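Local coordinates for insecticidal Delta-Endotoxin Cry8Ea1 (Bacillus Thuringiensis, PDB 3EB7), which is an insecticidal three-domain toxin of the Cry family, active against beetle larvae, that probably kills by forming pores in midgut membranes, at residues Leu193-Ala198 against Ala260-Asn264; Trp256-Pro261 against Ile422-Val427; Pro310-Ser314 against Val454-Asp458; Val515-Gly519 against Phe555-Thr561. All blocks are in the same frame, centred on the assembly; numbering follows the deposited sequence.

Contact 1 (Leu193-Ala198 against Ala260-Asn264); sequences LKGSNA and APSFN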
loop_
_atom_site.group_PDB
_atom_site.type_symbol
_atom_site.label_atom_id
_atom_site.label_comp_id
_atom_site.label_asym_id
_atom_site.label_seq_id
_atom_site.Cartn_x
_atom_site.Cartn_y
_atom_site.Cartn_z
ATOM N N LEU A 193 -13.811 -7.204 -13.578
ATOM C CA LEU A 193 -14.838 -6.432 -12.905
ATOM C C LEU A 193 -15.197 -5.122 -13.631
ATOM O O LEU A 193 -16.126 -4.442 -13.233
ATOM C CB LEU A 193 -14.452 -6.204 -11.457
ATOM C CG LEU A 193 -14.591 -7.373 -10.466
ATOM C CD1 LEU A 193 -13.992 -6.977 -9.173
ATOM C CD2 LEU A 193 -16.008 -7.835 -10.221
ATOM N N LYS A 194 -14.474 -4.769 -14.695
ATOM C CA LYS A 194 -14.765 -3.535 -15.452
ATOM C C LYS A 194 -16.167 -3.623 -16.073
ATOM O O LYS A 194 -16.490 -4.599 -16.730
ATOM C CB LYS A 194 -13.719 -3.314 -16.531
ATOM C CG LYS A 194 -13.636 -1.919 -17.076
ATOM C CD LYS A 194 -12.526 -1.852 -18.111
ATOM C CE LYS A 194 -12.226 -0.429 -18.616
ATOM N NZ LYS A 194 -13.471 0.325 -19.022
ATOM N N GLY A 195 -17.005 -2.617 -15.829
ATOM C CA GLY A 195 -18.379 -2.641 -16.279
ATOM C C GLY A 195 -18.770 -1.375 -16.993
ATOM O O GLY A 195 -17.925 -0.678 -17.546
ATOM N N SER A 196 -20.053 -1.061 -16.968
ATOM C CA SER A 196 -20.559 0.110 -17.645
ATOM C C SER A 196 -21.341 1.047 -16.701
ATOM O O SER A 196 -21.485 2.237 -17.014
ATOM C CB SER A 196 -21.458 -0.346 -18.778
ATOM O OG SER A 196 -22.579 -1.036 -18.208
ATOM N N ASN A 197 -21.835 0.537 -15.558
ATOM C CA ASN A 197 -22.641 1.397 -14.670
ATOM C C ASN A 197 -21.970 1.711 -13.343
ATOM O O ASN A 197 -20.923 1.163 -13.012
ATOM C CB ASN A 197 -24.077 0.846 -14.468
ATOM C CG ASN A 197 -24.083 -0.481 -13.734
ATOM O OD1 ASN A 197 -23.254 -0.723 -12.836
ATOM N ND2 ASN A 197 -25.002 -1.356 -14.104
ATOM N N ALA A 198 -22.599 2.584 -12.562
ATOM C CA ALA A 198 -22.001 3.068 -11.302
ATOM C C ALA A 198 -21.910 1.986 -10.211
ATOM O O ALA A 198 -20.987 1.988 -9.434
ATOM C CB ALA A 198 -22.748 4.336 -10.798
ATOM N N ALA A 260 -27.024 7.507 -11.996
ATOM C CA ALA A 260 -25.703 8.106 -11.830
ATOM C C ALA A 260 -24.929 7.935 -13.137
ATOM O O ALA A 260 -25.374 7.193 -13.984
ATOM C CB ALA A 260 -24.988 7.428 -10.707
ATOM N N PRO A 261 -23.775 8.628 -13.296
ATOM C CA PRO A 261 -22.949 8.498 -14.517
ATOM C C PRO A 261 -22.383 7.067 -14.765
ATOM O O PRO A 261 -22.339 6.236 -13.869
ATOM C CB PRO A 261 -21.787 9.490 -14.275
ATOM C CG PRO A 261 -22.205 10.334 -13.182
ATOM C CD PRO A 261 -23.202 9.605 -12.356
ATOM N N SER A 262 -21.936 6.820 -15.976
ATOM C CA SER A 262 -21.340 5.560 -16.353
ATOM C C SER A 262 -20.107 5.268 -15.517
ATOM O O SER A 262 -19.556 6.172 -14.873
ATOM C CB SER A 262 -20.902 5.631 -17.804
ATOM O OG SER A 262 -19.885 6.608 -17.908
ATOM N N PHE A 263 -19.713 3.990 -15.545
ATOM C CA PHE A 263 -18.429 3.493 -15.082
ATOM C C PHE A 263 -17.239 4.415 -15.443
ATOM O O PHE A 263 -16.488 4.864 -14.537
ATOM C CB PHE A 263 -18.159 2.099 -15.663
ATOM C CG PHE A 263 -16.957 1.407 -15.046
ATOM C CD1 PHE A 263 -17.133 0.443 -14.048
ATOM C CD2 PHE A 263 -15.657 1.729 -15.439
ATOM C CE1 PHE A 263 -16.040 -0.185 -13.468
ATOM C CE2 PHE A 263 -14.549 1.111 -14.859
ATOM C CZ PHE A 263 -14.743 0.143 -13.873
ATOM N N ASN A 264 -17.054 4.651 -16.754
ATOM C CA ASN A 264 -15.928 5.458 -17.247
ATOM C C ASN A 264 -15.979 6.870 -16.713
ATOM O O ASN A 264 -14.922 7.458 -16.409
ATOM C CB ASN A 264 -15.834 5.498 -18.765
ATOM C CG ASN A 264 -15.488 4.143 -19.378
ATOM O OD1 ASN A 264 -14.855 3.289 -18.751
ATOM N ND2 ASN A 264 -15.898 3.951 -20.633
HETATM O O HOH W 1 -24.563 4.290 -13.761
#
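Phe263 N donates to Ser196 O across 2.9 Å, and this nearly straight bond (167° at the hydrogen) ties the loop between helices 161-191 and 198-220 to the first turn of helix 263-270. The amide comes from well above the plane of the Ser196 carbonyl, not along a lone pair. Ser262 holds the N-cap position of helix 263-270, its hydroxyl bonded to Thr265, while Asn197 OD1 accepts from Gln200 N, capping helix 198-220. The Phe263 side chain leaves opposite its own amide nitrogen (chi1 -170°), which carries the ring back to the 193-198 loop. Gly195 N sits 3.4 Å above one face of the Phe263 ring, toward the rim, and Gly195 O touches Phe263 CB at 3.4 Å. The Lys194 chain crosses the ring at about a right angle, with Lys194 CG 3.9 Å from Phe263 CE2. Beyond the ring, Lys194 NZ makes a weak bond to Asn264 OD1 at 3.3 Å. Trp201 and Tyr204 of helix 198-220 meet Phe263 edge-to-face. At the other end Ala198 CB packs on Ala260 CB at 3.8 Å. A water accepts from Ala198 N; this water probably donates to Pro261 O. At this seam between the N-terminal helical domain and the following β-domain, one short, nearly straight backbone bond beside a buried aromatic implies cohesion resting chiefly on backbone and ring packing.

Contact 2 (Trp256-Pro261 against Ile422-Val427); sequences WYDSAP and IRNPDV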
loop_
_atom_site.group_PDB
_atom_site.type_symbol
_atom_site.label_atom_id
_atom_site.label_comp_id
_atom_site.label_asym_id
_atom_site.label_seq_id
_atom_site.Cartn_x
_atom_site.Cartn_y
_atom_site.Cartn_z
ATOM N N TRP A 256 -27.680 5.434 -4.344
ATOM C CA TRP A 256 -27.218 6.632 -5.045
ATOM C C TRP A 256 -26.925 6.327 -6.523
ATOM O O TRP A 256 -27.163 7.165 -7.402
ATOM C CB TRP A 256 -26.001 7.263 -4.320
ATOM C CG TRP A 256 -24.742 6.437 -4.372
ATOM C CD1 TRP A 256 -24.307 5.533 -3.445
ATOM C CD2 TRP A 256 -23.762 6.440 -5.425
ATOM N NE1 TRP A 256 -23.098 5.000 -3.830
ATOM C CE2 TRP A 256 -22.745 5.528 -5.047
ATOM C CE3 TRP A 256 -23.641 7.141 -6.642
ATOM C CZ2 TRP A 256 -21.637 5.273 -5.849
ATOM C CZ3 TRP A 256 -22.554 6.900 -7.441
ATOM C CH2 TRP A 256 -21.539 5.990 -7.032
ATOM N N TYR A 257 -26.471 5.105 -6.784
ATOM C CA TYR A 257 -26.027 4.660 -8.110
ATOM C C TYR A 257 -27.131 4.138 -9.003
ATOM O O TYR A 257 -26.879 3.632 -10.091
ATOM C CB TYR A 257 -24.923 3.611 -7.964
ATOM C CG TYR A 257 -25.241 2.385 -7.115
ATOM C CD1 TYR A 257 -26.361 1.584 -7.378
ATOM C CD2 TYR A 257 -24.373 1.979 -6.118
ATOM C CE1 TYR A 257 -26.628 0.445 -6.638
ATOM C CE2 TYR A 257 -24.628 0.850 -5.356
ATOM C CZ TYR A 257 -25.756 0.100 -5.617
ATOM O OH TYR A 257 -26.008 -1.012 -4.882
ATOM N N ASP A 258 -28.362 4.257 -8.529
ATOM C CA ASP A 258 -29.553 3.908 -9.319
ATOM C C ASP A 258 -29.678 4.855 -10.492
ATOM O O ASP A 258 -30.186 4.483 -11.542
ATOM C CB ASP A 258 -30.824 4.077 -8.474
ATOM C CG ASP A 258 -31.091 2.897 -7.546
ATOM O OD1 ASP A 258 -30.410 1.834 -7.668
ATOM O OD2 ASP A 258 -32.009 3.066 -6.689
ATOM N N SER A 259 -29.288 6.112 -10.290
ATOM C CA SER A 259 -29.322 7.063 -11.396
ATOM C C SER A 259 -28.093 7.958 -11.345
ATOM O O SER A 259 -28.091 9.000 -10.721
ATOM C CB SER A 259 -30.636 7.834 -11.400
ATOM O OG SER A 259 -30.763 8.606 -12.577
ATOM N N ALA A 260 -27.024 7.507 -11.996
ATOM C CA ALA A 260 -25.703 8.106 -11.830
ATOM C C ALA A 260 -24.929 7.935 -13.137
ATOM O O ALA A 260 -25.374 7.193 -13.984
ATOM C CB ALA A 260 -24.988 7.428 -10.707
ATOM N N PRO A 261 -23.775 8.628 -13.296
ATOM C CA PRO A 261 -22.949 8.498 -14.517
ATOM C C PRO A 261 -22.383 7.067 -14.765
ATOM O O PRO A 261 -22.339 6.236 -13.869
ATOM C CB PRO A 261 -21.787 9.490 -14.275
ATOM C CG PRO A 261 -22.205 10.334 -13.182
ATOM C CD PRO A 261 -23.202 9.605 -12.356
ATOM N N ILE A 422 -18.867 13.892 -7.230
ATOM C CA ILE A 422 -19.786 14.105 -8.349
ATOM C C ILE A 422 -21.055 14.747 -7.796
ATOM O O ILE A 422 -21.336 14.627 -6.604
ATOM C CB ILE A 422 -20.170 12.771 -9.098
ATOM C CG1 ILE A 422 -20.913 11.812 -8.157
ATOM C CG2 ILE A 422 -18.949 12.110 -9.682
ATOM C CD1 ILE A 422 -21.375 10.495 -8.783
ATOM N N ARG A 423 -21.821 15.385 -8.680
ATOM C CA ARG A 423 -23.118 16.015 -8.395
ATOM C C ARG A 423 -24.251 15.153 -8.933
ATOM O O ARG A 423 -24.049 14.408 -9.886
ATOM C CB ARG A 423 -23.214 17.372 -9.106
ATOM C CG ARG A 423 -22.858 18.601 -8.245
ATOM C CD ARG A 423 -23.895 18.799 -7.177
ATOM N NE ARG A 423 -24.417 20.145 -7.174
ATOM C CZ ARG A 423 -25.505 20.549 -6.522
ATOM N NH1 ARG A 423 -26.247 19.717 -5.773
ATOM N NH2 ARG A 423 -25.842 21.823 -6.644
ATOM N N ASN A 424 -25.453 15.292 -8.343
ATOM C CA ASN A 424 -26.681 14.607 -8.794
ATOM C C ASN A 424 -26.443 13.215 -9.310
ATOM O O ASN A 424 -26.485 13.017 -10.533
ATOM C CB ASN A 424 -27.391 15.358 -9.929
ATOM C CG ASN A 424 -27.445 16.838 -9.720
ATOM O OD1 ASN A 424 -27.408 17.597 -10.706
ATOM N ND2 ASN A 424 -27.539 17.279 -8.459
ATOM N N PRO A 425 -26.226 12.246 -8.399
ATOM C CA PRO A 425 -26.280 12.428 -6.933
ATOM C C PRO A 425 -24.988 13.056 -6.328
ATOM O O PRO A 425 -23.902 12.879 -6.884
ATOM C CB PRO A 425 -26.496 11.011 -6.432
ATOM C CG PRO A 425 -25.788 10.165 -7.445
ATOM C CD PRO A 425 -25.902 10.865 -8.773
ATOM N N ASP A 426 -25.125 13.799 -5.225
ATOM C CA ASP A 426 -23.999 14.516 -4.592
ATOM C C ASP A 426 -23.228 13.534 -3.726
ATOM O O ASP A 426 -23.634 13.224 -2.579
ATOM C CB ASP A 426 -24.502 15.703 -3.764
ATOM C CG ASP A 426 -25.331 16.704 -4.599
ATOM O OD1 ASP A 426 -25.080 16.830 -5.825
ATOM O OD2 ASP A 426 -26.225 17.386 -4.035
ATOM N N VAL A 427 -22.167 12.986 -4.311
ATOM C CA VAL A 427 -21.422 11.917 -3.688
ATOM C C VAL A 427 -19.894 12.154 -3.698
ATOM O O VAL A 427 -19.274 12.158 -4.760
ATOM C CB VAL A 427 -21.735 10.515 -4.331
ATOM C CG1 VAL A 427 -21.000 9.432 -3.597
ATOM C CG2 VAL A 427 -23.213 10.202 -4.335
#
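Ile422 meets the 256-261 loop through its terminal methyl, Ile422 CD1, which lies 4.0 Å from Trp256 CZ3 and 4.1 Å from Pro261 CD. Its extended outer torsion (chi2 178°) carries CD1 out to both partners. Next along, Arg423 turns away and pairs through NH1 with Asp426 OD2 in a salt bridge whose hydrogen bond is weak; Lys300 is a second partner of that aspartate. Asn424 leads by a cis peptide into Pro425, which points its ring at the other loop. Pro425 CG lies at the edge of the Trp256 indole, near its plane, and 3.3 Å from Trp256 O, while Pro425 CD approaches Ser259 O at 3.5 Å and Ala260 CB at 4.0 Å. This is the tip of a β-hairpin joining strands 414-422 and 427-434 in the second domain, the β-prism of three-domain Cry toxins; paired bonds between the Ile422 and Val427 backbones close it. Val427 then lays CG2 over one face of the indole, 3.5 Å above the plane and toward the rim. On the opposite face Tyr257 CB lies over the ring centre, so Trp256 is held flat between its sequence neighbour and the hairpin, with Val202 of helix 198-220 and Leu266 of helix 263-270 also touching it.

Contact 3 (Pro310-Ser314 against Val454-Asp458); sequences PIGGS and VKASD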
loop_
_atom_site.group_PDB
_atom_site.type_symbol
_atom_site.label_atom_id
_atom_site.label_comp_id
_atom_site.label_asym_id
_atom_site.label_seq_id
_atom_site.Cartn_x
_atom_site.Cartn_y
_atom_site.Cartn_z
ATOM N N PRO A 310 2.662 18.515 -1.946
ATOM C CA PRO A 310 3.816 17.589 -1.931
ATOM C C PRO A 310 4.796 17.984 -0.813
ATOM O O PRO A 310 4.821 19.164 -0.399
ATOM C CB PRO A 310 4.505 17.820 -3.302
ATOM C CG PRO A 310 3.556 18.553 -4.132
ATOM C CD PRO A 310 2.615 19.307 -3.191
ATOM N N ILE A 311 5.645 17.056 -0.375
ATOM C CA ILE A 311 6.587 17.379 0.707
ATOM C C ILE A 311 7.517 18.543 0.314
ATOM O O ILE A 311 8.369 18.425 -0.583
ATOM C CB ILE A 311 7.357 16.148 1.215
ATOM C CG1 ILE A 311 6.398 15.088 1.776
ATOM C CG2 ILE A 311 8.372 16.533 2.297
ATOM C CD1 ILE A 311 7.031 13.700 1.918
ATOM N N GLY A 312 7.336 19.675 0.983
ATOM C CA GLY A 312 8.172 20.829 0.730
ATOM C C GLY A 312 7.861 21.495 -0.603
ATOM O O GLY A 312 8.689 22.218 -1.098
ATOM N N GLY A 313 6.685 21.240 -1.200
ATOM C CA GLY A 313 6.343 21.888 -2.435
ATOM C C GLY A 313 5.284 22.973 -2.334
ATOM O O GLY A 313 4.929 23.442 -1.236
ATOM N N SER A 314 4.781 23.389 -3.498
ATOM C CA SER A 314 3.721 24.403 -3.573
ATOM C C SER A 314 2.375 23.779 -3.202
ATOM O O SER A 314 2.155 22.600 -3.434
ATOM C CB SER A 314 3.612 24.921 -5.006
ATOM O OG SER A 314 4.812 25.543 -5.374
ATOM N N VAL A 454 8.571 9.667 -6.181
ATOM C CA VAL A 454 7.256 10.303 -6.252
ATOM C C VAL A 454 7.028 11.226 -5.023
ATOM O O VAL A 454 6.130 12.064 -5.025
ATOM C CB VAL A 454 6.132 9.245 -6.523
ATOM C CG1 VAL A 454 5.830 8.354 -5.284
ATOM C CG2 VAL A 454 4.876 9.898 -7.089
ATOM N N LYS A 455 7.899 11.130 -4.027
ATOM C CA LYS A 455 7.875 12.018 -2.865
ATOM C C LYS A 455 8.697 13.299 -3.056
ATOM O O LYS A 455 9.180 13.884 -2.079
ATOM C CB LYS A 455 8.360 11.277 -1.598
ATOM C CG LYS A 455 7.651 9.940 -1.322
ATOM C CD LYS A 455 8.048 9.520 0.100
ATOM C CE LYS A 455 7.058 10.080 1.149
ATOM N NZ LYS A 455 7.641 10.207 2.510
ATOM N N ALA A 456 8.904 13.702 -4.310
ATOM C CA ALA A 456 9.560 14.988 -4.623
ATOM C C ALA A 456 8.646 16.167 -4.387
ATOM O O ALA A 456 7.404 16.045 -4.421
ATOM C CB ALA A 456 10.042 15.001 -6.034
ATOM N N SER A 457 9.255 17.331 -4.153
ATOM C CA SER A 457 8.511 18.552 -3.866
ATOM C C SER A 457 7.902 19.144 -5.117
ATOM O O SER A 457 7.055 20.038 -5.024
ATOM C CB SER A 457 9.437 19.595 -3.223
ATOM O OG SER A 457 10.462 20.023 -4.132
ATOM N N ASP A 458 8.344 18.683 -6.283
ATOM C CA ASP A 458 7.910 19.244 -7.579
ATOM C C ASP A 458 8.550 18.445 -8.758
ATOM O O ASP A 458 9.246 17.446 -8.545
ATOM C CB ASP A 458 8.408 20.697 -7.719
ATOM C CG ASP A 458 9.950 20.785 -7.813
ATOM O OD1 ASP A 458 10.490 21.906 -7.743
ATOM O OD2 ASP A 458 10.638 19.748 -7.982
HETATM O O HOH W 2 10.225 16.383 -1.335
HETATM O O HOH W 3 5.917 14.840 -1.926
HETATM O O HOH W 4 5.341 21.914 -5.896
#
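Ile311 and Lys455 cross with the isoleucine methyl CD1 3.6 Å from Lys455 NZ and nearly as close to CE. Ile311 CG1 and Lys455 CG both lie anti to the carbonyl carbon, and the isoleucine then runs on extended (chi2 163°). The lysine instead kinks at chi3 (90°), which swings its ammonium past the methyl toward a salt bridge with Asp438 and hydrogen bonds to Asn441 and Gln237. Ser457 puts OG between its backbone N and carbonyl carbon, aiming the hydroxyl at Val486 O of strand 482-491; Ser457 CB is left as the atom that faces the turn, 3.1 Å from Ile311 O. Pro310 lays CB against Ala456 O at 3.6 Å. The segment 310-313 is a type II β turn linking strands 296-310 and 316-321, closed by Gly313 N to Pro310 O, with Gly312 at positive phi. Gly313 packs so closely that its CA makes a CH···O contact of 3.3 Å with Ser457 O. Polar linkage between the segments runs through three waters, which join Ile311 O to Lys455 O, Ile311 N to Ala456 O and Ser314 N to Ser457 O. At this juncture between a β-prism turn and the start of the C-terminal domain, water supplies both protons where two carbonyls face each other and spans donor and acceptor in the other two bridges, so the interface is joined through water.

Contact 4 (Val515-Gly519 against Phe555-Thr561); sequences VVRGG and FNQAQDT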
loop_
_atom_site.group_PDB
_atom_site.type_symbol
_atom_site.label_atom_id
_atom_site.label_comp_id
_atom_site.label_asym_id
_atom_site.label_seq_id
_atom_site.Cartn_x
_atom_site.Cartn_y
_atom_site.Cartn_z
ATOM N N VAL A 515 23.261 11.720 -9.369
ATOM C CA VAL A 515 22.648 12.100 -8.118
ATOM C C VAL A 515 23.184 13.477 -7.755
ATOM O O VAL A 515 24.389 13.658 -7.625
ATOM C CB VAL A 515 23.063 11.091 -7.031
ATOM C CG1 VAL A 515 22.343 11.379 -5.710
ATOM C CG2 VAL A 515 22.773 9.671 -7.531
ATOM N N VAL A 516 22.284 14.445 -7.655
ATOM C CA VAL A 516 22.627 15.802 -7.273
ATOM C C VAL A 516 22.185 16.009 -5.792
ATOM O O VAL A 516 20.998 15.870 -5.410
ATOM C CB VAL A 516 21.970 16.815 -8.266
ATOM C CG1 VAL A 516 22.301 18.254 -7.934
ATOM C CG2 VAL A 516 22.344 16.485 -9.728
ATOM N N ARG A 517 23.165 16.291 -4.957
ATOM C CA ARG A 517 22.930 16.559 -3.555
ATOM C C ARG A 517 23.161 18.036 -3.252
ATOM O O ARG A 517 24.242 18.600 -3.533
ATOM C CB ARG A 517 23.815 15.683 -2.661
ATOM C CG ARG A 517 23.474 15.828 -1.172
ATOM C CD ARG A 517 24.222 16.963 -0.500
ATOM N NE ARG A 517 25.596 16.571 -0.172
ATOM C CZ ARG A 517 26.689 16.981 -0.824
ATOM N NH1 ARG A 517 26.604 17.812 -1.868
ATOM N NH2 ARG A 517 27.873 16.569 -0.421
ATOM N N GLY A 518 22.144 18.648 -2.639
ATOM C CA GLY A 518 22.175 20.059 -2.313
ATOM C C GLY A 518 22.493 20.990 -3.478
ATOM O O GLY A 518 22.937 22.113 -3.252
ATOM N N GLY A 519 22.274 20.546 -4.715
ATOM C CA GLY A 519 22.625 21.340 -5.903
ATOM C C GLY A 519 23.889 20.900 -6.652
ATOM O O GLY A 519 24.115 21.283 -7.810
ATOM N N PHE A 555 25.640 14.683 3.535
ATOM C CA PHE A 555 24.782 15.840 3.389
ATOM C C PHE A 555 25.423 17.116 3.955
ATOM O O PHE A 555 26.237 17.064 4.851
ATOM C CB PHE A 555 23.408 15.561 4.007
ATOM C CG PHE A 555 22.645 14.499 3.275
ATOM C CD1 PHE A 555 22.635 13.187 3.744
ATOM C CD2 PHE A 555 21.983 14.805 2.106
ATOM C CE1 PHE A 555 21.971 12.203 3.061
ATOM C CE2 PHE A 555 21.309 13.842 1.421
ATOM C CZ PHE A 555 21.301 12.525 1.890
ATOM N N ASN A 556 25.025 18.260 3.437
ATOM C CA ASN A 556 25.518 19.551 3.858
ATOM C C ASN A 556 24.833 20.011 5.158
ATOM O O ASN A 556 25.476 20.579 6.063
ATOM C CB ASN A 556 25.264 20.580 2.748
ATOM C CG ASN A 556 26.006 20.266 1.449
ATOM O OD1 ASN A 556 27.050 19.622 1.457
ATOM N ND2 ASN A 556 25.476 20.758 0.324
ATOM N N GLN A 557 23.523 19.794 5.245
ATOM C CA GLN A 557 22.785 20.262 6.408
ATOM C C GLN A 557 21.597 19.371 6.711
ATOM O O GLN A 557 21.346 18.401 5.965
ATOM C CB GLN A 557 22.392 21.739 6.274
ATOM C CG GLN A 557 21.180 22.020 5.481
ATOM C CD GLN A 557 21.456 22.282 4.024
ATOM O OE1 GLN A 557 22.197 21.547 3.374
ATOM N NE2 GLN A 557 20.833 23.334 3.485
ATOM N N ALA A 558 20.901 19.692 7.816
ATOM C CA ALA A 558 19.788 18.893 8.329
ATOM C C ALA A 558 18.627 18.850 7.321
ATOM O O ALA A 558 17.979 17.828 7.148
ATOM C CB ALA A 558 19.341 19.418 9.678
ATOM N N GLN A 559 18.416 19.959 6.632
ATOM C CA GLN A 559 17.391 20.075 5.625
ATOM C C GLN A 559 18.137 20.132 4.303
ATOM O O GLN A 559 18.650 21.190 3.939
ATOM C CB GLN A 559 16.595 21.366 5.835
ATOM C CG GLN A 559 15.484 21.277 6.885
ATOM C CD GLN A 559 16.015 21.244 8.297
ATOM O OE1 GLN A 559 16.446 22.289 8.832
ATOM N NE2 GLN A 559 15.977 20.041 8.938
ATOM N N ASP A 560 18.234 18.988 3.617
ATOM C CA ASP A 560 18.989 18.875 2.367
ATOM C C ASP A 560 18.091 18.379 1.222
ATOM O O ASP A 560 16.908 18.056 1.429
ATOM C CB ASP A 560 20.239 17.979 2.560
ATOM C CG ASP A 560 21.503 18.531 1.839
ATOM O OD1 ASP A 560 21.421 19.229 0.813
ATOM O OD2 ASP A 560 22.607 18.243 2.290
ATOM N N THR A 561 18.622 18.377 0.008
ATOM C CA THR A 561 17.840 17.948 -1.131
ATOM C C THR A 561 18.577 16.870 -1.866
ATOM O O THR A 561 19.780 16.762 -1.733
ATOM C CB THR A 561 17.561 19.077 -2.115
ATOM O OG1 THR A 561 18.799 19.650 -2.490
ATOM C CG2 THR A 561 16.705 20.151 -1.487
HETATM O O HOH W 5 19.728 18.743 -4.931
#
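Gly518 N donates to Thr561 O at 3.2 Å in a nearly straight bond (172°), where strand 511-517 ends beside strand 559-567. The two are antiparallel neighbours in a sheet of the C-terminal β-sandwich, the jelly-roll third domain of Cry toxins. A water continues the pairing: it donates to Val516 O, accepts from Gly519 N and bonds to Thr561 OG1 at 2.8 Å. Asp560 organises the bend before strand 559-567. Asp560 OD2 takes Asn556 N at 2.7 Å, nearly along the C-O axis, and a weak bond from Gln557 N, whereas Asp560 OD1 takes Thr561 N at 3.0 Å. Both carboxylate oxygens are thus satisfied by backbone amides, and OD1 also lies close to Gly518 CA, whose positive phi turns the chain back into strand 520-527. Arg517, its chain bent at chi2 (-88°) and chi3, draws its guanidinium over the 555-561 bend, where NE donates to Thr554 O and NH2 is likewise hydrogen-bonded to a residue adjoining the segments. Asp560 OD2 stands 4.2 Å from Arg517 NE and well out of the guanidinium plane, so any attraction there is probably electrostatic only. Arg517 CG approaches the Phe555 ring obliquely, 3.7 Å from Phe555 CD2, and that ring also packs against Phe553 and Tyr499. Over the centre of one guanidinium face sits Asn556 OD1, 3.5 Å from Arg517 CZ.

The four contacts fall into two groups. Contacts 1 and 2 share Ala260 and Pro261, their centres lie 12 Å apart, and they touch where Ala198 packs on Tyr257 and Trp256, so the 256-261 loop lies between helix 198-220 and the hairpin tip at 422-427. Contacts 3 and 4, centres 15 Å apart but not touching, lie about 33 and 47 Å respectively from contact 1, centre to centre. Along the chain contact 1 closes before contact 3 opens, contact 2 alternates with contact 3, and contact 4 comes last. Contact 1 links the helical domain to the β-prism, contact 3 the β-prism to the C-terminal domain, and contacts 2 and 4 lie within single domains, so the set spans the three-domain toxin.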